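Local structure of fructosyl amine: oxygen oxidoreductase (Aspergillus fumigatus, 3DJE) at residues V51-S56 with E274-D279; P144-Y149 with P255-I260; A249-I254 with E319-L324. The protein is an FAD-dependent fructosamine oxidase (Amadoriase II) that deglycates fructosyl amino acids by oxidising them with molecular oxygen. All coordinates share one frame; numbering follows the deposited sequence.

Contact 1. Residues V51-S56 with E274-D279; sequences VNKVIS and EIKICD. With FAD (flavin-adenine dinucleotide), chain C.
Lys276 reaches from strand 274-289 to Asn52, just before the short strand 53-55 that lies beside the flavin. Its CB sits 3.4 Å from Asn52 OD1, and Val51 CG2 lies 4.2 Å from the same Lys276 CB. With chi1 at -174° the chain leaves CB anti to the backbone N, so CG and CD run alongside the Asn52 amide, the two side chains sliding past each other in opposite directions. The chain then bends at chi3 (125°). NZ thereby meets Asn52 O at 2.6 Å, the donor tilted 26° from the carbonyl plane; this backbone bond is the main grip. In one of two conformers of Asn52, NZ adds a weak bond to OD1 at 3.2 Å, and the other end of the amide is tied through water: one molecule takes a hydrogen from Asn52 ND2 (2.7 Å) and another from Lys276 N while donating to Glu274 O. Val54 N gives a hydrogen bond to FAD O4 (2.7 Å) and Val54 O receives one from N3, while Lys53 carries its NZ over the flavin rings, 3.3 Å from C9A, and bonds to Ala47 O. The ammonium groups of Lys53 and Lys276 have their NZ atoms 4.9 Å apart, and both form salt bridges with Asp50, a shared carboxylate that probably offsets their like charges.

Contact 2. Residues P144-Y149 with P255-I260; sequences PGWKGY and PVIFNI
Two first torsions bring the indole of Trp146 and the side chain of Asn259 together: one sets Trp146 CG anti to its carbonyl carbon, and chi1 of -179° sends Asn259 CG opposite its own backbone N. The contact belongs to the large mixed beta-sheet of this MSOX/MTOX-family oxidase. Strand 96-100 lies between the partners, pairing antiparallel with 147-151 and parallel with 256-259, and Trp146 immediately precedes strand 147-151. Its CB does not point at Asn259, yet the ring swings back across the intervening strand and also touches Ser99 there. Asn259 covers one face of the indole at two points. Its CB stands over the six-membered ring of Trp146, 3.7 Å from the centroid and 16° off the normal, a CH-pi contact. Its ND2 lies above the middle of the bicycle, 3.4 Å from Trp146 CD2. The amide plane is inclined 61° to the ring, so the carboxamide is not stacked flat upon it. The amide's other arm is used locally, OD1 accepting a hydrogen bond from the backbone N of Glu261. At the rim of the six-membered ring, near its plane, Ile257 brings up CG2, its side chain crossing the indole at about a right angle. Phe258, between Ile257 and Asn259, points away from Trp146 and lines the pocket of the bound fructosyl thioether. Helix 307-320 supplies further cover for the indole through Leu316 and Thr320, and it also holds the ring nitrogen, Trp146 NE1 donating a hydrogen bond to Glu319 OE1.

Contact 3. Residues A249-I254 with E319-L324; sequences ALYKNI and ETMPQL
Tyr251 lies in a short, weakly bonded helical turn and faces Met321, near the C-terminal part of helix 307-320; their CA atoms, 10.8 Å apart, are the closest between the segments. The chain reverses in a type II beta turn from Tyr251 to Ile254, with Asn253 at a positive phi. In 319-324 the chain folds back through Pro322 and Gln323, Leu324 N bonding to Met321 O. The gap between the backbones is bridged chiefly by the phenol of Tyr251, directed at the opposite segment. Gln323 and Tyr251 approach from opposite directions. The glutamine leaves CB with CG between its backbone N and carbonyl carbon (chi1 74°) and bends again at chi2, which turns its amide back to the phenol. Gln323 NE2 donates to Tyr251 OH at 2.9 Å with an N-H...O angle of 176°, and the oxygen lies in the amide plane. The ring and amide planes are 36° apart. Selenomethionine 321 meets the edge of the same ring: SE lies in its plane, 3.9 Å from Tyr251 CE1 and 5.2 Å from the centroid, a Met-aromatic contact. Leu324 lays both methyls on one side of the phenol end, CD1 4.0 Å from Tyr251 CE1 and CD2 4.0 Å from OH, while Ile275 of strand 274-289 touches both Tyr251 and Leu324. Gln323 NE2 also bonds to Val138 O, so the amide joins a third piece of chain. The packing lies away from the flavin and substrate pockets. Chemically, an almost linear N-H bond gives the phenol oxygen a polar partner amid largely apolar surroundings and probably helps to hold the orientation of the ring that selenium and leucine pack against.

How the contacts relate
The three contacts form a compact cluster, their centres 13 to 14 Å apart, on one side of the chain's centre. Contact 1 is the one at the flavin; its Val54 CG2 packs on Phe258 CE1 of contact 2 at 4.0 Å, linking the cofactor to the substrate-pocket strand. Contacts 1 and 2 both reach the large mixed sheet, and contact 3 touches each of them. In sequence, 144-149 and 255-260 fall between the segments of contact 1, whereas contact 3 alternates with both others; 249-254 runs directly into 255-260. Distant chain regions thus converge from the flavin outward to helix 307-320.

Contact 1. Residues V51-S56 with E274-D279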
# COMPACT_ATOMS: atom_id res chain seq x y z
N VAL A 51 0.57 8.47 7.67
CA VAL A 51 -0.10 9.79 7.68
C VAL A 51 -0.52 10.31 6.29
O VAL A 51 -1.35 11.22 6.17
CB VAL A 51 0.72 10.87 8.49
CG1 VAL A 51 0.83 10.46 9.95
CG2 VAL A 51 2.10 11.13 7.87
N ASN A 52 0.01 9.69 5.25
CA ASN A 52 -0.42 10.03 3.90
C ASN A 52 -0.04 8.98 2.90
O ASN A 52 0.98 8.30 3.02
CB ASN A 52 0.10 11.40 3.46
CG ASN A 52 1.53 11.65 3.92
OD1 ASN A 52 2.38 10.76 3.86
ND2 ASN A 52 1.78 12.86 4.40
N LYS A 53 -0.91 8.87 1.91
CA LYS A 53 -0.68 8.02 0.73
C LYS A 53 -1.11 8.80 -0.50
O LYS A 53 -2.03 9.63 -0.45
CB LYS A 53 -1.49 6.72 0.80
CG LYS A 53 -1.13 5.77 1.96
CD LYS A 53 0.22 5.08 1.79
CE LYS A 53 0.30 3.95 2.79
NZ LYS A 53 1.66 3.34 2.92
N VAL A 54 -0.46 8.51 -1.63
CA VAL A 54 -0.82 9.15 -2.89
C VAL A 54 -2.12 8.54 -3.43
O VAL A 54 -2.27 7.31 -3.47
CB VAL A 54 0.28 8.98 -3.96
CG1 VAL A 54 -0.09 9.78 -5.21
CG2 VAL A 54 1.61 9.46 -3.44
N ILE A 55 -3.02 9.40 -3.88
CA ILE A 55 -4.23 8.98 -4.59
C ILE A 55 -4.17 9.56 -6.00
O ILE A 55 -4.24 10.77 -6.19
CB ILE A 55 -5.51 9.50 -3.87
CG1 ILE A 55 -5.48 9.16 -2.36
CG2 ILE A 55 -6.78 9.01 -4.60
CD1 ILE A 55 -5.40 7.67 -2.04
N SER A 56 -4.01 8.67 -6.98
CA SER A 56 -3.91 9.08 -8.38
C SER A 56 -4.30 7.93 -9.31
O SER A 56 -4.35 6.78 -8.89
CB SER A 56 -2.48 9.52 -8.70
OG SER A 56 -1.70 8.40 -9.09
N GLU A 274 4.68 17.14 10.61
CA GLU A 274 5.70 16.24 10.07
C GLU A 274 5.54 16.00 8.58
O GLU A 274 4.45 15.69 8.12
CB GLU A 274 5.68 14.90 10.82
CG GLU A 274 6.24 15.03 12.24
CD GLU A 274 6.15 13.78 13.07
OE1 GLU A 274 5.36 12.85 12.75
OE2 GLU A 274 6.88 13.72 14.09
N ILE A 275 6.63 16.18 7.84
CA ILE A 275 6.67 15.83 6.41
C ILE A 275 7.12 14.38 6.30
O ILE A 275 8.18 14.01 6.80
CB ILE A 275 7.65 16.73 5.61
CG1 ILE A 275 7.16 18.19 5.60
CG2 ILE A 275 7.82 16.22 4.15
CD1 ILE A 275 8.20 19.22 5.07
N LYS A 276 6.30 13.57 5.64
CA LYS A 276 6.67 12.20 5.33
C LYS A 276 7.42 12.15 3.99
O LYS A 276 6.95 12.68 2.98
CB LYS A 276 5.43 11.31 5.27
CG LYS A 276 5.79 9.83 5.08
CD LYS A 276 4.58 9.02 4.72
CE LYS A 276 4.82 8.27 3.44
NZ LYS A 276 3.51 7.92 2.86
N ILE A 277 8.56 11.46 4.00
CA ILE A 277 9.43 11.32 2.83
C ILE A 277 9.77 9.85 2.60
O ILE A 277 10.12 9.14 3.55
CB ILE A 277 10.78 12.10 3.02
CG1 ILE A 277 10.51 13.56 3.38
CG2 ILE A 277 11.65 12.01 1.77
CD1 ILE A 277 11.24 14.00 4.61
N CYS A 278 9.67 9.41 1.35
CA CYS A 278 10.11 8.07 0.96
C CYS A 278 11.19 8.17 -0.10
O CYS A 278 11.05 8.92 -1.07
CB CYS A 278 8.95 7.28 0.36
SG CYS A 278 7.66 6.86 1.55
N ASP A 279 12.27 7.42 0.10
CA ASP A 279 13.28 7.19 -0.94
C ASP A 279 12.79 6.09 -1.87
O ASP A 279 12.48 4.99 -1.41
CB ASP A 279 14.64 6.82 -0.33
CG ASP A 279 14.59 5.59 0.59
OD1 ASP A 279 13.75 5.54 1.53
OD2 ASP A 279 15.41 4.66 0.39
PA FAD C . -1.96 -4.31 5.16
O1A FAD C . -2.72 -3.06 5.20
O2A FAD C . -0.50 -4.27 5.46
O5B FAD C . -2.73 -5.27 6.16
C5B FAD C . -2.25 -6.57 6.52
C4B FAD C . -2.85 -6.91 7.88
O4B FAD C . -2.52 -8.29 8.07
C3B FAD C . -2.09 -6.10 8.97
O3B FAD C . -2.98 -5.26 9.71
C2B FAD C . -1.50 -7.23 9.83
O2B FAD C . -1.53 -6.90 11.26
C1B FAD C . -2.40 -8.44 9.45
N9A FAD C . -1.72 -9.68 9.94
C8A FAD C . -0.41 -10.00 9.91
N7A FAD C . -0.23 -11.19 10.51
C5A FAD C . -1.43 -11.62 10.92
C6A FAD C . -1.87 -12.76 11.60
N6A FAD C . -0.98 -13.70 11.99
N1A FAD C . -3.18 -12.90 11.86
C2A FAD C . -4.07 -11.97 11.49
N3A FAD C . -3.68 -10.86 10.84
C4A FAD C . -2.37 -10.68 10.55
N1 FAD C . -0.52 2.60 -1.96
C2 FAD C . -1.20 3.64 -2.57
O2 FAD C . -2.29 3.46 -3.12
N3 FAD C . -0.64 4.91 -2.57
C4 FAD C . 0.60 5.17 -1.99
O4 FAD C . 1.07 6.31 -2.00
C4X FAD C . 1.29 4.10 -1.39
N5 FAD C . 2.54 4.32 -0.80
C5X FAD C . 3.13 3.30 -0.06
C6 FAD C . 4.26 3.59 0.69
C7 FAD C . 4.85 2.62 1.48
C7M FAD C . 6.12 2.99 2.26
C8 FAD C . 4.29 1.34 1.55
C8M FAD C . 4.91 0.28 2.49
C9 FAD C . 3.14 1.05 0.81
C9A FAD C . 2.54 2.04 0.01
N10 FAD C . 1.39 1.78 -0.76
C10 FAD C . 0.72 2.83 -1.38
C1' FAD C . 0.87 0.41 -0.89
C2' FAD C . -0.24 0.17 0.13
O2' FAD C . 0.13 0.74 1.40
C3' FAD C . -0.48 -1.33 0.27
O3' FAD C . -0.57 -1.92 -1.05
C4' FAD C . -1.79 -1.65 1.00
O4' FAD C . -1.94 -0.85 2.18
C5' FAD C . -1.79 -3.13 1.40
O5' FAD C . -3.04 -3.45 2.04
P FAD C . -3.27 -4.93 2.63
O1P FAD C . -3.00 -5.93 1.56
O2P FAD C . -4.59 -4.88 3.29
O3P FAD C . -2.15 -5.10 3.77
O HOH W 1 3.64 14.57 5.39

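Contact 2. Residues P144-Y149 with P255-I260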
# COMPACT_ATOMS: atom_id res chain seq x y z
N PRO A 144 18.08 18.47 -10.32
CA PRO A 144 18.99 18.22 -11.44
C PRO A 144 18.51 17.10 -12.36
O PRO A 144 18.34 15.96 -11.92
CB PRO A 144 20.31 17.85 -10.76
CG PRO A 144 19.93 17.37 -9.40
CD PRO A 144 18.68 18.12 -9.02
N GLY A 145 18.28 17.44 -13.62
CA GLY A 145 17.81 16.49 -14.61
C GLY A 145 16.35 16.06 -14.48
O GLY A 145 15.90 15.22 -15.25
N TRP A 146 15.62 16.60 -13.50
CA TRP A 146 14.20 16.22 -13.34
C TRP A 146 13.39 16.71 -14.53
O TRP A 146 13.53 17.85 -14.96
CB TRP A 146 13.60 16.83 -12.07
CG TRP A 146 14.03 16.24 -10.77
CD1 TRP A 146 15.30 15.87 -10.40
CD2 TRP A 146 13.20 15.99 -9.64
NE1 TRP A 146 15.30 15.40 -9.11
CE2 TRP A 146 14.02 15.47 -8.61
CE3 TRP A 146 11.83 16.16 -9.39
CZ2 TRP A 146 13.51 15.10 -7.36
CZ3 TRP A 146 11.33 15.80 -8.14
CH2 TRP A 146 12.16 15.27 -7.14
N LYS A 147 12.53 15.83 -15.05
CA LYS A 147 11.58 16.19 -16.07
C LYS A 147 10.28 15.50 -15.70
O LYS A 147 10.30 14.33 -15.30
CB LYS A 147 12.02 15.67 -17.44
CG LYS A 147 11.15 16.15 -18.58
CD LYS A 147 11.56 15.56 -19.92
CE LYS A 147 10.55 15.92 -21.00
NZ LYS A 147 9.29 15.14 -20.88
N GLY A 148 9.17 16.19 -15.84
CA GLY A 148 7.93 15.54 -15.44
C GLY A 148 6.66 16.24 -15.83
O GLY A 148 6.68 17.18 -16.65
N TYR A 149 5.57 15.78 -15.23
CA TYR A 149 4.23 16.26 -15.54
C TYR A 149 3.49 16.61 -14.27
O TYR A 149 3.42 15.80 -13.34
CB TYR A 149 3.44 15.20 -16.30
CG TYR A 149 4.09 14.84 -17.61
CD1 TYR A 149 3.95 15.68 -18.72
CD2 TYR A 149 4.87 13.69 -17.74
CE1 TYR A 149 4.57 15.36 -19.93
CE2 TYR A 149 5.48 13.36 -18.94
CZ TYR A 149 5.33 14.20 -20.03
OH TYR A 149 5.94 13.86 -21.22
N PRO A 255 1.67 20.58 -3.48
CA PRO A 255 1.31 19.32 -4.13
C PRO A 255 2.24 18.19 -3.70
O PRO A 255 3.32 18.45 -3.17
CB PRO A 255 1.49 19.62 -5.62
CG PRO A 255 2.49 20.74 -5.66
CD PRO A 255 2.21 21.57 -4.43
N VAL A 256 1.82 16.95 -3.93
CA VAL A 256 2.71 15.81 -3.74
C VAL A 256 3.81 15.92 -4.78
O VAL A 256 3.53 16.12 -5.96
CB VAL A 256 1.97 14.49 -3.93
CG1 VAL A 256 2.91 13.31 -3.75
CG2 VAL A 256 0.80 14.41 -2.93
N ILE A 257 5.06 15.81 -4.33
CA ILE A 257 6.24 15.88 -5.21
C ILE A 257 6.81 14.47 -5.34
O ILE A 257 7.23 13.90 -4.34
CB ILE A 257 7.30 16.85 -4.64
CG1 ILE A 257 6.70 18.26 -4.46
CG2 ILE A 257 8.57 16.85 -5.50
CD1 ILE A 257 6.24 18.92 -5.75
N PHE A 258 6.84 13.92 -6.55
CA PHE A 258 7.15 12.51 -6.75
C PHE A 258 8.09 12.34 -7.94
O PHE A 258 7.78 12.81 -9.03
CB PHE A 258 5.83 11.77 -6.97
CG PHE A 258 5.85 10.28 -6.67
CD1 PHE A 258 4.93 9.73 -5.77
CD2 PHE A 258 6.72 9.41 -7.34
CE1 PHE A 258 4.89 8.35 -5.50
CE2 PHE A 258 6.69 8.01 -7.06
CZ PHE A 258 5.77 7.49 -6.14
N ASN A 259 9.25 11.74 -7.71
CA ASN A 259 10.14 11.36 -8.81
C ASN A 259 10.37 9.87 -8.67
O ASN A 259 10.84 9.40 -7.62
CB ASN A 259 11.46 12.14 -8.76
CG ASN A 259 12.40 11.78 -9.91
OD1 ASN A 259 12.78 10.63 -10.08
ND2 ASN A 259 12.80 12.79 -10.69
N ILE A 260 10.06 9.14 -9.73
CA ILE A 260 10.04 7.68 -9.67
C ILE A 260 11.44 7.06 -9.61
O ILE A 260 11.57 5.85 -9.45
CB ILE A 260 9.19 7.07 -10.81
CG1 ILE A 260 9.86 7.26 -12.18
CG2 ILE A 260 7.79 7.69 -10.80
CD1 ILE A 260 9.16 6.55 -13.32

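Contact 3. Residues A249-I254 with E319-L324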
# COMPACT_ATOMS: atom_id res chain seq x y z
N ALA A 249 3.42 26.89 8.28
CA ALA A 249 2.47 27.57 7.39
C ALA A 249 2.95 27.62 5.93
O ALA A 249 2.16 27.44 5.00
CB ALA A 249 2.17 28.98 7.89
N LEU A 250 4.24 27.87 5.76
CA LEU A 250 4.86 27.98 4.44
C LEU A 250 4.69 26.71 3.58
O LEU A 250 4.53 26.79 2.36
CB LEU A 250 6.34 28.31 4.62
CG LEU A 250 7.09 28.85 3.41
CD1 LEU A 250 6.57 30.21 2.98
CD2 LEU A 250 8.59 28.90 3.70
N TYR A 251 4.69 25.56 4.24
CA TYR A 251 4.71 24.28 3.55
C TYR A 251 3.30 23.72 3.33
O TYR A 251 3.14 22.68 2.68
CB TYR A 251 5.54 23.26 4.34
CG TYR A 251 7.03 23.55 4.39
CD1 TYR A 251 7.91 22.84 3.58
CD2 TYR A 251 7.56 24.49 5.27
CE1 TYR A 251 9.28 23.09 3.62
CE2 TYR A 251 8.93 24.75 5.31
CZ TYR A 251 9.78 24.04 4.49
OH TYR A 251 11.14 24.27 4.53
N LYS A 252 2.30 24.42 3.86
CA LYS A 252 0.90 23.94 3.78
C LYS A 252 0.36 23.92 2.35
O LYS A 252 0.62 24.83 1.56
CB LYS A 252 -0.02 24.78 4.68
CG LYS A 252 -1.45 24.21 4.84
CD LYS A 252 -2.31 25.06 5.78
CE LYS A 252 -3.75 24.55 5.84
NZ LYS A 252 -3.87 23.29 6.61
N ASN A 253 -0.37 22.86 2.02
CA ASN A 253 -1.11 22.74 0.75
C ASN A 253 -0.27 22.50 -0.51
O ASN A 253 -0.81 22.51 -1.62
CB ASN A 253 -2.06 23.94 0.53
CG ASN A 253 -3.03 24.15 1.68
OD1 ASN A 253 -3.75 23.23 2.08
ND2 ASN A 253 -3.08 25.38 2.20
N ILE A 254 1.04 22.28 -0.34
CA ILE A 254 1.90 22.00 -1.49
C ILE A 254 1.45 20.70 -2.16
O ILE A 254 0.91 19.81 -1.49
CB ILE A 254 3.41 21.95 -1.14
CG1 ILE A 254 3.71 20.86 -0.11
CG2 ILE A 254 3.94 23.34 -0.70
CD1 ILE A 254 5.20 20.54 0.06
N GLU A 319 18.17 17.66 -3.43
CA GLU A 319 17.73 18.04 -4.78
C GLU A 319 16.44 18.86 -4.79
O GLU A 319 16.09 19.43 -5.83
CB GLU A 319 17.51 16.78 -5.63
CG GLU A 319 18.77 15.96 -5.86
CD GLU A 319 18.58 14.78 -6.81
OE1 GLU A 319 17.46 14.57 -7.35
OE2 GLU A 319 19.56 14.04 -7.01
N THR A 320 15.76 18.93 -3.65
CA THR A 320 14.40 19.46 -3.59
C THR A 320 14.21 20.50 -2.48
O THR A 320 13.83 21.64 -2.73
CB THR A 320 13.37 18.32 -3.38
OG1 THR A 320 13.73 17.57 -2.21
CG2 THR A 320 13.36 17.39 -4.58
N MSE A 321 14.44 20.07 -1.24
CA MSE A 321 14.34 20.93 -0.07
C MSE A 321 15.65 20.88 0.72
O MSE A 321 15.71 20.33 1.82
CB MSE A 321 13.17 20.47 0.80
CG MSE A 321 11.86 20.62 0.07
SE MSE A 321 10.34 20.21 1.16
CE MSE A 321 10.75 18.36 1.61
N PRO A 322 16.72 21.43 0.13
CA PRO A 322 18.05 21.26 0.75
C PRO A 322 18.16 21.86 2.15
O PRO A 322 18.99 21.41 2.96
CB PRO A 322 19.00 21.95 -0.25
CG PRO A 322 18.13 22.86 -1.05
CD PRO A 322 16.78 22.20 -1.12
N GLN A 323 17.30 22.84 2.45
CA GLN A 323 17.24 23.45 3.79
C GLN A 323 16.85 22.43 4.89
O GLN A 323 17.11 22.64 6.09
CB GLN A 323 16.33 24.68 3.80
CG GLN A 323 14.81 24.40 3.74
CD GLN A 323 14.27 24.13 2.34
OE1 GLN A 323 15.02 24.02 1.37
NE2 GLN A 323 12.95 23.98 2.23
N LEU A 324 16.23 21.32 4.47
CA LEU A 324 15.78 20.28 5.39
C LEU A 324 16.67 19.05 5.39
O LEU A 324 16.46 18.13 6.18
CB LEU A 324 14.33 19.87 5.06
CG LEU A 324 13.25 20.95 5.16
CD1 LEU A 324 11.85 20.35 4.94
CD2 LEU A 324 13.32 21.65 6.53